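Local coordinates for protein probable Rab-related GTPase (Acanthamoeba polyphaga mimivirus, PDB 5XC5) that binds GTP together with magnesium as a Rab-family small GTPase and may take part in protein transport, at residues I21-Q24 and F25-R29; T89-E92 and S93-D96; I123-N126 and N127-V130; D155-N158 and N159-K163. The protein carries 1 engineered substitution. All coordinates share one frame; numbering follows the deposited sequence. Where two conformers were deposited one is given.

From the N terminus, contact 1 comes first, closing the end of helix 18-26, which follows the P-loop. Contact 2 caps and begins helix 91-107 after strand 81-87. Contact 3 is a tight turn in the loop between strand 113-119 and helix 132-141, and contact 4 lies in the first turns of helix 154-169. All four are local, in series along the chain, so none nests in or crosses another. In space they form two pairs. Contacts 1 and 4 pack F25 against F161, joining the first and last helices; contacts 2 and 3 meet where T89 and R91 bond to R129. The two pairs do not touch each other.

Contact 1. Residues I21-Q24 and F25-R29; sequences IVHQ and FLFNR. With ACT (acetate ion), chain F.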
loop_
_atom_site.group_PDB
_atom_site.type_symbol
_atom_site.label_atom_id
_atom_site.label_comp_id
_atom_site.label_asym_id
_atom_site.label_seq_id
_atom_site.Cartn_x
_atom_site.Cartn_y
_atom_site.Cartn_z
ATOM N N ILE A 21 -6.595 3.357 -4.375
ATOM C CA ILE A 21 -5.244 3.834 -4.650
ATOM C C ILE A 21 -4.711 3.241 -5.951
ATOM O O ILE A 21 -4.187 3.959 -6.809
ATOM C CB ILE A 21 -4.325 3.524 -3.455
ATOM C CG1 ILE A 21 -4.594 4.503 -2.309
ATOM C CG2 ILE A 21 -2.875 3.572 -3.875
ATOM C CD1 ILE A 21 -4.001 4.054 -0.976
ATOM N N VAL A 22 -4.855 1.924 -6.129
ATOM C CA VAL A 22 -4.309 1.306 -7.335
ATOM C C VAL A 22 -5.006 1.825 -8.585
ATOM O O VAL A 22 -4.352 2.111 -9.598
ATOM C CB VAL A 22 -4.517 -0.218 -7.246
ATOM C CG1 VAL A 22 -4.438 -0.857 -8.636
ATOM C CG2 VAL A 22 -3.537 -0.839 -6.311
ATOM N N HIS A 23 -6.335 1.961 -8.539
ATOM C CA HIS A 23 -7.059 2.465 -9.705
ATOM C C HIS A 23 -6.626 3.885 -10.035
ATOM O O HIS A 23 -6.489 4.245 -11.208
ATOM C CB HIS A 23 -8.570 2.435 -9.453
ATOM C CG HIS A 23 -9.174 1.060 -9.419
ATOM N ND1 HIS A 23 -8.452 -0.077 -9.126
ATOM C CD2 HIS A 23 -10.444 0.648 -9.645
ATOM C CE1 HIS A 23 -9.250 -1.130 -9.166
ATOM N NE2 HIS A 23 -10.464 -0.717 -9.486
ATOM N N GLN A 24 -6.401 4.706 -9.008
ATOM C CA GLN A 24 -5.944 6.068 -9.246
ATOM C C GLN A 24 -4.564 6.075 -9.893
ATOM O O GLN A 24 -4.312 6.836 -10.832
ATOM C CB GLN A 24 -5.943 6.832 -7.923
ATOM C CG GLN A 24 -5.578 8.307 -8.032
ATOM C CD GLN A 24 -6.645 9.122 -8.741
ATOM O OE1 GLN A 24 -6.537 9.392 -9.930
ATOM N NE2 GLN A 24 -7.683 9.520 -8.007
ATOM N N PHE A 25 -3.658 5.217 -9.416
ATOM C CA PHE A 25 -2.334 5.112 -10.024
ATOM C C PHE A 25 -2.425 4.686 -11.485
ATOM O O PHE A 25 -1.662 5.166 -12.332
ATOM C CB PHE A 25 -1.470 4.132 -9.225
ATOM C CG PHE A 25 -0.110 3.882 -9.825
ATOM C CD1 PHE A 25 0.831 4.897 -9.900
ATOM C CD2 PHE A 25 0.222 2.626 -10.300
ATOM C CE1 PHE A 25 2.090 4.663 -10.451
ATOM C CE2 PHE A 25 1.467 2.381 -10.848
ATOM C CZ PHE A 25 2.403 3.405 -10.922
ATOM N N LEU A 26 -3.352 3.779 -11.800
ATOM C CA LEU A 26 -3.490 3.290 -13.168
ATOM C C LEU A 26 -4.253 4.254 -14.073
ATOM O O LEU A 26 -3.945 4.337 -15.269
ATOM C CB LEU A 26 -4.192 1.933 -13.164
ATOM C CG LEU A 26 -3.519 0.814 -12.385
ATOM C CD1 LEU A 26 -4.493 -0.349 -12.241
ATOM C CD2 LEU A 26 -2.250 0.366 -13.065
ATOM N N PHE A 27 -5.248 4.979 -13.554
ATOM C CA PHE A 27 -6.155 5.740 -14.408
ATOM C C PHE A 27 -6.267 7.189 -13.953
ATOM O O PHE A 27 -6.270 7.487 -12.757
ATOM C CB PHE A 27 -7.548 5.102 -14.434
ATOM C CG PHE A 27 -7.522 3.603 -14.543
ATOM C CD1 PHE A 27 -6.877 2.981 -15.598
ATOM C CD2 PHE A 27 -8.118 2.813 -13.570
ATOM C CE1 PHE A 27 -6.838 1.603 -15.693
ATOM C CE2 PHE A 27 -8.082 1.429 -13.663
ATOM C CZ PHE A 27 -7.443 0.826 -14.722
ATOM N N ASN A 28 -6.400 8.092 -14.915
ATOM C CA ASN A 28 -6.370 9.521 -14.636
ATOM C C ASN A 28 -7.773 10.099 -14.781
ATOM O O ASN A 28 -8.083 10.862 -15.701
ATOM C CB ASN A 28 -5.343 10.186 -15.531
ATOM C CG ASN A 28 -3.957 9.586 -15.349
ATOM O OD1 ASN A 28 -3.477 9.440 -14.222
ATOM N ND2 ASN A 28 -3.318 9.207 -16.455
ATOM N N ARG A 29 -8.629 9.717 -13.838
ATOM C CA ARG A 29 -10.013 10.160 -13.785
ATOM C C ARG A 29 -10.502 9.945 -12.363
ATOM O O ARG A 29 -9.790 9.402 -11.515
ATOM C CB ARG A 29 -10.878 9.358 -14.757
ATOM C CG ARG A 29 -10.706 7.863 -14.578
ATOM C CD ARG A 29 -11.886 7.074 -15.110
ATOM N NE ARG A 29 -11.776 5.666 -14.736
ATOM C CZ ARG A 29 -11.373 4.701 -15.555
ATOM N NH1 ARG A 29 -11.043 4.986 -16.807
ATOM N NH2 ARG A 29 -11.303 3.452 -15.120
HETATM C C ACT F . -12.208 3.156 -11.557
HETATM O O ACT F . -11.048 2.896 -11.950
HETATM O OXT ACT F . -12.636 2.467 -10.603
HETATM C CH3 ACT F . -13.034 4.231 -12.199
HETATM O O HOH W 1 -4.128 9.736 -11.497
#
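F27 N donates to H23 O at 2.8 Å, a rather bent bond (140°), at the C-terminal end of the helix that follows the P-loop in the small-GTPase fold; here, at F27, the chain leaves helical geometry. The two bonds before it, F25 N to I21 O and L26 N to V22 O, are ordinary helical ones.

The apolar pair is V22 and L26, side by side and pointing the same way, with V22 CG1 3.6 Å from L26 CD1.

The polar side-chain contact is by way of water. Q24 starts away from its backbone N (chi1 -176°) and bends at chi2, which brings its amide round toward 27-29. A water lies 2.9 Å from Q24 OE1 and 2.8 Å from N28 OD1, but more acceptors surround it than it has protons, so the bridge is uncertain. Q24 NE2 is held by S151 O.

An acetate, probably from the crystallisation liquor, fills the corner between H23, F27 and R29. R29 NH2 donates to its O at 3.2 Å, while OXT lies at the imidazole edge, 3.0 Å from H23 CD2. The same acetate O sits 3.3 Å from F27 CD2, and N33 N binds the ion as well.

I21 reaches V117 and N119 of strand 113-119, F25 lies on L57 and I59 of strand 54-61, and V157 and F161 of helix 154-169 pack against I21, Q24 and F25.

Contact 2. Residues T89-E92 and S93-D96; sequences TDRE and SFDD
D90 and S93 bind each other twice at the start of helix 91-107. D90 is the N-cap: its OD1 accepts S93 N at 3.1 Å, though the N-H comes from above the carboxylate plane. In return S93 OG donates to D90 O at 2.7 Å, in the carbonyl plane and on a lone pair. D90 O takes F94 N too, so one carbonyl is gripped by two donors. Chi1 of 82° sets S93 OG between its own backbone N and carbonyl carbon, and from there it also bonds D87 N.

Around this cap, R91 runs beside F94, whose CD2 sits about 4.0 Å above the centre of the guanidinium face, the two planes 72° apart. R91 NE makes a weak, 3.4 Å salt bridge to D95 OD1. A water links the same NE, weakly, to D95 OD2. What fixes the guanidinium lies further out: NH2 forms a salt bridge with E134 OE1 and a hydrogen bond to R129 O. Another water joins E92 OE2 to D96 OD1, while D96 OD2 is held by S13 OG of the P-loop.

The turn thus opens the helix of the 81-87, 91-107, 113-119 beta-alpha-beta unit, with F94 edge-to-face against F86 of strand 81-87.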
loop_
_atom_site.group_PDB
_atom_site.type_symbol
_atom_site.label_atom_id
_atom_site.label_comp_id
_atom_site.label_asym_id
_atom_site.label_seq_id
_atom_site.Cartn_x
_atom_site.Cartn_y
_atom_site.Cartn_z
ATOM N N THR A 89 -8.876 7.275 10.068
ATOM C CA THR A 89 -10.012 7.314 10.990
ATOM C C THR A 89 -10.347 5.955 11.580
ATOM O O THR A 89 -11.223 5.877 12.445
ATOM C CB THR A 89 -11.282 7.847 10.303
ATOM O OG1 THR A 89 -11.761 6.887 9.349
ATOM C CG2 THR A 89 -11.024 9.156 9.601
ATOM N N ASP A 90 -9.719 4.891 11.104
ATOM C CA ASP A 90 -10.062 3.516 11.462
ATOM C C ASP A 90 -8.925 3.014 12.349
ATOM O O ASP A 90 -7.898 2.537 11.855
ATOM C CB ASP A 90 -10.236 2.696 10.185
ATOM C CG ASP A 90 -10.709 1.280 10.434
ATOM O OD1 ASP A 90 -10.585 0.773 11.569
ATOM O OD2 ASP A 90 -11.169 0.654 9.453
ATOM N N ARG A 91 -9.121 3.115 13.664
ATOM C CA ARG A 91 -8.060 2.778 14.604
ATOM C C ARG A 91 -7.645 1.315 14.489
ATOM O O ARG A 91 -6.451 0.995 14.532
ATOM C CB ARG A 91 -8.529 3.074 16.027
ATOM C CG ARG A 91 -7.486 2.780 17.062
ATOM C CD ARG A 91 -6.321 3.725 16.900
ATOM N NE ARG A 91 -5.123 3.251 17.578
ATOM C CZ ARG A 91 -4.114 4.035 17.945
ATOM N NH1 ARG A 91 -3.059 3.514 18.556
ATOM N NH2 ARG A 91 -4.164 5.340 17.717
ATOM N N GLU A 92 -8.616 0.411 14.364
ATOM C CA GLU A 92 -8.286 -0.999 14.211
ATOM C C GLU A 92 -7.441 -1.232 12.963
ATOM O O GLU A 92 -6.522 -2.057 12.975
ATOM C CB GLU A 92 -9.569 -1.827 14.176
ATOM C CG GLU A 92 -9.360 -3.314 13.956
ATOM C CD GLU A 92 -10.674 -4.085 13.894
ATOM O OE1 GLU A 92 -11.729 -3.463 13.618
ATOM O OE2 GLU A 92 -10.649 -5.316 14.113
ATOM N N SER A 93 -7.726 -0.507 11.875
ATOM C CA SER A 93 -6.935 -0.692 10.661
ATOM C C SER A 93 -5.480 -0.298 10.886
ATOM O O SER A 93 -4.564 -0.925 10.329
ATOM C CB SER A 93 -7.565 0.050 9.471
ATOM O OG SER A 93 -7.243 1.432 9.434
ATOM N N PHE A 94 -5.244 0.727 11.708
ATOM C CA PHE A 94 -3.873 1.080 12.065
ATOM C C PHE A 94 -3.238 0.015 12.956
ATOM O O PHE A 94 -2.099 -0.400 12.723
ATOM C CB PHE A 94 -3.805 2.456 12.729
ATOM C CG PHE A 94 -2.439 2.795 13.225
ATOM C CD1 PHE A 94 -1.423 3.115 12.335
ATOM C CD2 PHE A 94 -2.159 2.764 14.582
ATOM C CE1 PHE A 94 -0.150 3.401 12.787
ATOM C CE2 PHE A 94 -0.887 3.061 15.046
ATOM C CZ PHE A 94 0.118 3.379 14.152
ATOM N N ASP A 95 -3.951 -0.437 13.990
ATOM C CA ASP A 95 -3.392 -1.491 14.827
ATOM C C ASP A 95 -3.080 -2.741 14.009
ATOM O O ASP A 95 -2.096 -3.439 14.290
ATOM C CB ASP A 95 -4.329 -1.806 16.000
ATOM C CG ASP A 95 -4.538 -0.616 16.929
ATOM O OD1 ASP A 95 -3.643 0.247 17.039
ATOM O OD2 ASP A 95 -5.609 -0.549 17.572
ATOM N N ASP A 96 -3.877 -3.013 12.968
ATOM C CA ASP A 96 -3.654 -4.161 12.095
ATOM C C ASP A 96 -2.345 -4.073 11.306
ATOM O O ASP A 96 -1.836 -5.112 10.875
ATOM C CB ASP A 96 -4.807 -4.302 11.094
ATOM C CG ASP A 96 -6.121 -4.694 11.741
ATOM O OD1 ASP A 96 -6.130 -5.161 12.903
ATOM O OD2 ASP A 96 -7.161 -4.549 11.062
HETATM O O HOH W 2 -5.531 1.191 19.820
HETATM O O HOH W 3 -8.448 -6.701 13.619
#

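Contact 3. Residues I123-N126 and N127-V130; sequences IDKN and NWRV
W128 and K125 lie across one another, the lysine chain spread over one face of the indole, in the loop that follows the NKxD guanine-specificity motif of small GTPases (N119 to D122 here, by similarity). K125 leaves the backbone opposite its N and bends at chi2 (67°), which lays CD almost centrally over the six-membered ring, 3.8 Å from its centroid: a CH-pi contact. Beyond CD the chain runs on toward the outer carbons, with NZ 3.2 Å from W128 CE3.

The indole is anchored in its own plane as well. W128 NE1 donates to I123 O at 2.9 Å, the acceptor lying near the ring plane, although the N-H reaches the carbonyl from well above its plane. Two main-chain bonds close the short 3-10 turn: N127 N to D124 O at 2.9 Å and W128 N to K125 O at 3.1 Å. Both donors stand above the carbonyl planes they meet.

I123 and N127 cross at about a right angle, CG2 of the isoleucine 3.9 Å from CB of the asparagine. I123 itself touches the bound GTP, so the turn adjoins the nucleotide pocket, and W128 packs on I121 and V88 nearby. At the tip of the lysine, a water accepts from K125 NZ at 2.8 Å and donates to V130 O.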
loop_
_atom_site.group_PDB
_atom_site.type_symbol
_atom_site.label_atom_id
_atom_site.label_comp_id
_atom_site.label_asym_id
_atom_site.label_seq_id
_atom_site.Cartn_x
_atom_site.Cartn_y
_atom_site.Cartn_z
ATOM N N ILE A 123 -10.230 13.345 5.020
ATOM C CA ILE A 123 -11.195 13.436 6.106
ATOM C C ILE A 123 -10.715 14.468 7.119
ATOM O O ILE A 123 -9.514 14.591 7.386
ATOM C CB ILE A 123 -11.379 12.047 6.742
ATOM C CG1 ILE A 123 -11.986 11.084 5.717
ATOM C CG2 ILE A 123 -12.229 12.139 8.017
ATOM C CD1 ILE A 123 -12.101 9.656 6.184
ATOM N N ASP A 124 -11.658 15.231 7.669
ATOM C CA ASP A 124 -11.367 16.249 8.666
ATOM C C ASP A 124 -10.411 15.716 9.722
ATOM O O ASP A 124 -10.604 14.627 10.260
ATOM C CB ASP A 124 -12.684 16.654 9.332
ATOM C CG ASP A 124 -13.658 17.275 8.362
ATOM O OD1 ASP A 124 -13.237 17.604 7.238
ATOM O OD2 ASP A 124 -14.843 17.436 8.732
ATOM N N LYS A 125 -9.384 16.514 10.020
ATOM C CA LYS A 125 -8.334 16.103 10.939
ATOM C C LYS A 125 -8.881 15.739 12.315
ATOM O O LYS A 125 -8.342 14.849 12.975
ATOM C CB LYS A 125 -7.299 17.229 11.036
ATOM C CG LYS A 125 -6.156 16.982 11.999
ATOM C CD LYS A 125 -5.247 15.853 11.535
ATOM C CE LYS A 125 -3.966 15.858 12.350
ATOM N NZ LYS A 125 -3.102 14.685 12.070
ATOM N N ASN A 126 -9.947 16.402 12.772
ATOM C CA ASN A 126 -10.429 16.062 14.107
ATOM C C ASN A 126 -11.148 14.716 14.159
ATOM O O ASN A 126 -11.490 14.260 15.252
ATOM C CB ASN A 126 -11.269 17.186 14.725
ATOM C CG ASN A 126 -12.501 17.506 13.924
ATOM O OD1 ASN A 126 -12.925 16.735 13.063
ATOM N ND2 ASN A 126 -13.104 18.657 14.214
ATOM N N ASN A 127 -11.377 14.073 13.013
ATOM C CA ASN A 127 -11.914 12.721 12.984
ATOM C C ASN A 127 -10.846 11.652 12.837
ATOM O O ASN A 127 -11.186 10.468 12.873
ATOM C CB ASN A 127 -12.921 12.559 11.843
ATOM C CG ASN A 127 -14.207 13.300 12.094
ATOM O OD1 ASN A 127 -14.643 13.442 13.236
ATOM N ND2 ASN A 127 -14.829 13.783 11.022
ATOM N N TRP A 128 -9.578 12.019 12.648
ATOM C CA TRP A 128 -8.545 10.990 12.642
ATOM C C TRP A 128 -8.456 10.356 14.019
ATOM O O TRP A 128 -8.634 11.018 15.048
ATOM C CB TRP A 128 -7.169 11.561 12.292
ATOM C CG TRP A 128 -7.034 12.171 10.922
ATOM C CD1 TRP A 128 -8.032 12.592 10.096
ATOM C CD2 TRP A 128 -5.807 12.452 10.242
ATOM N NE1 TRP A 128 -7.502 13.113 8.939
ATOM C CE2 TRP A 128 -6.136 13.034 9.008
ATOM C CE3 TRP A 128 -4.459 12.248 10.556
ATOM C CZ2 TRP A 128 -5.170 13.435 8.094
ATOM C CZ3 TRP A 128 -3.501 12.644 9.642
ATOM C CH2 TRP A 128 -3.861 13.235 8.434
ATOM N N ARG A 129 -8.155 9.062 14.038
ATOM C CA ARG A 129 -8.014 8.325 15.285
ATOM C C ARG A 129 -6.583 7.855 15.513
ATOM O O ARG A 129 -6.333 7.035 16.408
ATOM C CB ARG A 129 -9.004 7.157 15.329
ATOM C CG ARG A 129 -10.473 7.613 15.344
ATOM C CD ARG A 129 -11.417 6.461 15.659
ATOM N NE ARG A 129 -12.794 6.891 15.921
ATOM C CZ ARG A 129 -13.780 6.861 15.027
ATOM N NH1 ARG A 129 -13.558 6.446 13.786
ATOM N NH2 ARG A 129 -15.000 7.259 15.372
ATOM N N VAL A 130 -5.642 8.343 14.711
ATOM C CA VAL A 130 -4.223 8.106 14.930
ATOM C C VAL A 130 -3.479 9.398 14.632
ATOM O O VAL A 130 -3.872 10.175 13.756
ATOM C CB VAL A 130 -3.699 6.934 14.069
ATOM C CG1 VAL A 130 -3.827 7.259 12.619
ATOM C CG2 VAL A 130 -2.255 6.581 14.432
HETATM O O HOH W 4 -4.310 12.962 13.903
HETATM O O HOH W 5 -11.331 11.635 16.467
#

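Contact 4. Residues D155-N158 and N159-K163; sequences DTVN and NLFGK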
loop_
_atom_site.group_PDB
_atom_site.type_symbol
_atom_site.label_atom_id
_atom_site.label_comp_id
_atom_site.label_asym_id
_atom_site.label_seq_id
_atom_site.Cartn_x
_atom_site.Cartn_y
_atom_site.Cartn_z
ATOM N N ASP A 155 -2.204 13.536 -6.787
ATOM C CA ASP A 155 -0.864 13.980 -6.409
ATOM C C ASP A 155 -0.301 13.134 -5.272
ATOM O O ASP A 155 0.903 12.848 -5.235
ATOM C CB ASP A 155 -0.883 15.461 -6.023
ATOM C CG ASP A 155 -1.087 16.379 -7.210
ATOM O OD1 ASP A 155 -1.231 15.887 -8.352
ATOM O OD2 ASP A 155 -1.128 17.604 -6.995
ATOM N N THR A 156 -1.157 12.697 -4.345
ATOM C CA THR A 156 -0.647 11.873 -3.256
ATOM C C THR A 156 -0.378 10.444 -3.700
ATOM O O THR A 156 0.529 9.795 -3.167
ATOM C CB THR A 156 -1.600 11.863 -2.059
ATOM O OG1 THR A 156 -2.740 11.035 -2.327
ATOM C CG2 THR A 156 -2.037 13.277 -1.675
ATOM N N VAL A 157 -1.119 9.947 -4.690
ATOM C CA VAL A 157 -0.888 8.595 -5.189
ATOM C C VAL A 157 0.360 8.552 -6.057
ATOM O O VAL A 157 1.186 7.637 -5.942
ATOM C CB VAL A 157 -2.144 8.106 -5.932
ATOM C CG1 VAL A 157 -1.879 6.781 -6.632
ATOM C CG2 VAL A 157 -3.322 7.993 -4.966
ATOM N N ASN A 158 0.549 9.568 -6.896
ATOM C CA ASN A 158 1.794 9.675 -7.644
ATOM C C ASN A 158 2.992 9.724 -6.711
ATOM O O ASN A 158 4.034 9.104 -6.981
ATOM C CB ASN A 158 1.740 10.921 -8.527
ATOM C CG ASN A 158 3.038 11.187 -9.242
ATOM O OD1 ASN A 158 3.795 12.075 -8.857
ATOM N ND2 ASN A 158 3.306 10.418 -10.289
ATOM N N ASN A 159 2.859 10.445 -5.603
ATOM C CA ASN A 159 3.961 10.572 -4.660
ATOM C C ASN A 159 4.280 9.235 -3.999
ATOM O O ASN A 159 5.450 8.843 -3.906
ATOM C CB ASN A 159 3.615 11.622 -3.607
ATOM C CG ASN A 159 4.745 11.864 -2.631
ATOM O OD1 ASN A 159 5.820 12.332 -3.013
ATOM N ND2 ASN A 159 4.516 11.540 -1.364
ATOM N N LEU A 160 3.257 8.521 -3.525
ATOM C CA LEU A 160 3.535 7.280 -2.805
ATOM C C LEU A 160 4.097 6.214 -3.738
ATOM O O LEU A 160 5.020 5.479 -3.362
ATOM C CB LEU A 160 2.321 6.801 -1.995
ATOM C CG LEU A 160 1.141 6.149 -2.726
ATOM C CD1 LEU A 160 1.335 4.635 -2.902
ATOM C CD2 LEU A 160 -0.185 6.407 -2.029
ATOM N N PHE A 161 3.582 6.125 -4.971
ATOM C CA PHE A 161 4.209 5.205 -5.913
ATOM C C PHE A 161 5.597 5.669 -6.316
ATOM O O PHE A 161 6.475 4.833 -6.564
ATOM C CB PHE A 161 3.333 4.943 -7.135
ATOM C CG PHE A 161 2.350 3.856 -6.913
ATOM C CD1 PHE A 161 2.708 2.536 -7.109
ATOM C CD2 PHE A 161 1.073 4.146 -6.466
ATOM C CE1 PHE A 161 1.805 1.524 -6.888
ATOM C CE2 PHE A 161 0.160 3.136 -6.242
ATOM C CZ PHE A 161 0.532 1.817 -6.444
ATOM N N GLY A 162 5.834 6.982 -6.354
ATOM C CA GLY A 162 7.171 7.460 -6.662
ATOM C C GLY A 162 8.202 7.008 -5.646
ATOM O O GLY A 162 9.325 6.646 -6.005
ATOM N N LYS A 163 7.842 7.041 -4.360
ATOM C CA LYS A 163 8.741 6.535 -3.326
ATOM C C LYS A 163 9.047 5.061 -3.558
ATOM O O LYS A 163 10.201 4.631 -3.459
ATOM C CB LYS A 163 8.095 6.708 -1.950
ATOM C CG LYS A 163 7.903 8.152 -1.525
ATOM C CD LYS A 163 7.074 8.263 -0.234
ATOM C CE LYS A 163 7.811 7.763 1.020
ATOM N NZ LYS A 163 9.016 8.591 1.333
HETATM O O HOH W 6 1.694 10.999 -0.866
#
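F161 sits one turn after V157 on helix 154-169, and the two side chains run alongside each other, pointing the same way. Starting at the root, F161 CB lies 3.6 Å from V157 O, the same carbonyl that accepts F161 N in a nearly straight bond (3.0 Å, 174°). CG is slightly farther from that oxygen. Chi1 of -86° places the ring beside V157, and its edge meets V157 O in plane, CD2 3.5 Å away. CD2 also touches V157 CG1 at 4.0 Å, and CE2 passes the same methyl. Across the helix interface the ring of F161 stacks with that of F25, and its side chain also touches I21, both on helix 18-26.

L160 takes the neighbouring direction. Its CG is set between its own backbone N and carbonyl carbon (chi1 75°), which brings it 3.5 Å from V157 O and places CD2 near T156 O. The side chain then packs on V117 and V147 of the sheet.

N159 is polar and exposed, though its side chain also touches V147. A water accepts from N159 ND2 at 2.9 Å and donates to T156 O at 2.8 Å, the carbonyl already bonded to L160 N. T156 OG1, at the helix start, is engaged by E153 O and S150 N.

The chemistry is that of an amphipathic helix: V157, L160 and F161 bury hydrocarbon against helix 18-26 and the sheet, while L160 N, F161 N and V157 O are engaged in helical bonds; D155 and N158 face solvent, as N159 does in large part.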